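Local coordinates for protein YghZ aldo-keto reductase (Escherichia coli, PDB 3N6Q) that probably reduces aldehydes or ketones to alcohols with a nicotinamide cofactor, as a TIM-barrel member of the aldo-keto reductase family, at residues Ala326-Asp329 against Gln330-Asp334. Residues are numbered along the deposited sequence; the frame is centred on the assembly and turned at random. Where two conformers were deposited one is given.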
loop_
_atom_site.group_PDB
_atom_site.type_symbol
_atom_site.label_atom_id
_atom_site.label_comp_id
_atom_site.label_asym_id
_atom_site.label_seq_id
_atom_site.Cartn_x
_atom_site.Cartn_y
_atom_site.Cartn_z
ATOM N N ALA B 326 -40.681 22.221 24.866
ATOM C CA ALA B 326 -41.499 23.186 24.209
ATOM C C ALA B 326 -41.262 24.559 24.833
ATOM O O ALA B 326 -41.197 25.568 24.127
ATOM C CB ALA B 326 -43.014 22.793 24.357
ATOM N N GLN B 327 -41.063 24.602 26.138
ATOM C CA GLN B 327 -40.823 25.850 26.875
ATOM C C GLN B 327 -39.440 26.459 26.478
ATOM O O GLN B 327 -39.281 27.680 26.298
ATOM C CB GLN B 327 -40.872 25.577 28.386
ATOM C CG GLN B 327 -42.290 25.475 29.019
ATOM C CD GLN B 327 -42.320 25.064 30.502
ATOM O OE1 GLN B 327 -41.475 24.290 30.987
ATOM N NE2 GLN B 327 -43.349 25.535 31.212
ATOM N N ILE B 328 -38.454 25.590 26.391
ATOM C CA ILE B 328 -37.112 26.009 25.921
ATOM C C ILE B 328 -37.238 26.645 24.526
ATOM O O ILE B 328 -36.806 27.782 24.313
ATOM C CB ILE B 328 -36.161 24.790 25.884
ATOM C CG1 ILE B 328 -35.762 24.448 27.331
ATOM C CG2 ILE B 328 -34.868 25.103 24.915
ATOM C CD1 ILE B 328 -35.043 23.073 27.497
ATOM N N ASP B 329 -37.897 25.964 23.594
ATOM C CA ASP B 329 -38.068 26.536 22.250
ATOM C C ASP B 329 -38.832 27.847 22.250
ATOM O O ASP B 329 -38.528 28.779 21.491
ATOM C CB ASP B 329 -38.749 25.561 21.301
ATOM C CG ASP B 329 -37.854 24.391 20.926
ATOM O OD1 ASP B 329 -36.673 24.361 21.368
ATOM O OD2 ASP B 329 -38.358 23.479 20.244
ATOM N N GLN B 330 -39.892 27.908 23.035
ATOM C CA GLN B 330 -40.609 29.155 23.120
ATOM C C GLN B 330 -39.757 30.355 23.602
ATOM O O GLN B 330 -39.907 31.469 23.067
ATOM C CB GLN B 330 -41.874 28.973 23.982
ATOM C CG GLN B 330 -42.792 30.213 24.003
ATOM C CD GLN B 330 -43.578 30.321 22.722
ATOM O OE1 GLN B 330 -44.263 29.366 22.322
ATOM N NE2 GLN B 330 -43.423 31.444 22.020
ATOM N N HIS B 331 -38.953 30.190 24.660
ATOM C CA HIS B 331 -38.090 31.276 25.142
ATOM C C HIS B 331 -37.137 31.674 24.010
ATOM O O HIS B 331 -36.845 32.866 23.826
ATOM C CB HIS B 331 -37.242 30.857 26.351
ATOM C CG HIS B 331 -38.020 30.732 27.619
ATOM N ND1 HIS B 331 -38.920 31.692 28.033
ATOM C CD2 HIS B 331 -38.030 29.763 28.564
ATOM C CE1 HIS B 331 -39.440 31.326 29.196
ATOM N NE2 HIS B 331 -38.889 30.180 29.554
ATOM N N ILE B 332 -36.702 30.687 23.237
ATOM C CA ILE B 332 -35.758 30.994 22.114
ATOM C C ILE B 332 -36.412 31.841 21.021
ATOM O O ILE B 332 -35.901 32.920 20.673
ATOM C CB ILE B 332 -35.021 29.750 21.576
ATOM C CG1 ILE B 332 -34.049 29.230 22.648
ATOM C CG2 ILE B 332 -34.210 30.082 20.281
ATOM C CD1 ILE B 332 -33.652 27.739 22.441
ATOM N N ALA B 333 -37.607 31.439 20.623
ATOM C CA ALA B 333 -38.444 32.201 19.676
ATOM C C ALA B 333 -38.774 33.600 20.207
ATOM O O ALA B 333 -38.537 34.590 19.498
ATOM C CB ALA B 333 -39.740 31.416 19.372
ATOM N N ASP B 334 -39.266 33.695 21.452
ATOM C CA ASP B 334 -39.609 34.994 22.049
ATOM C C ASP B 334 -38.423 35.945 22.094
ATOM O O ASP B 334 -38.605 37.178 22.045
ATOM C CB ASP B 334 -40.131 34.857 23.491
ATOM C CG ASP B 334 -41.496 34.201 23.581
ATOM O OD1 ASP B 334 -42.178 33.976 22.554
ATOM O OD2 ASP B 334 -41.881 33.884 24.728
#
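Ile332 packs one turn beyond Ile328 on the buried side of a continuous alpha-helix. Ile332 CB lies 3.6 Å from Asp329 O, and Ile332 CG1 comes within 3.5 Å of Ile328 O. With CG1 beside its own backbone N (chi1 -68°) and the chain then extended, Ile332 CD1 ends 3.8 Å from Ile328 CG2, the two side chains pointing the same way. The same Ile328 O accepts the hydrogen bond from Ile332 N at 3.1 Å, in the carbonyl plane. With those from Gln330 N, His331 N and Ala333 N, the four i to i+4 bonds have N-H...O angles of 153° to 173°, as in a regular alpha-helix. Across the turn to Asp334, the bent chain of Gln330 brings Gln330 NE2 to 2.9 Å from Asp334 OD1, above the carboxylate plane, a side-chain hydrogen bond between two exposed residues. His331 CD2 sits 3.3 Å from Gln327 O, which is oblique to the ring. Asp329 OD1 forms a salt bridge with Arg201 NH2; the Ile332 side chain also touches Arg201. Helix 322-334, the chain's last, is peripheral, the contact centre about 26 Å from the chain centre; Ile328 and His331 pack on Met273 of helix 261-276.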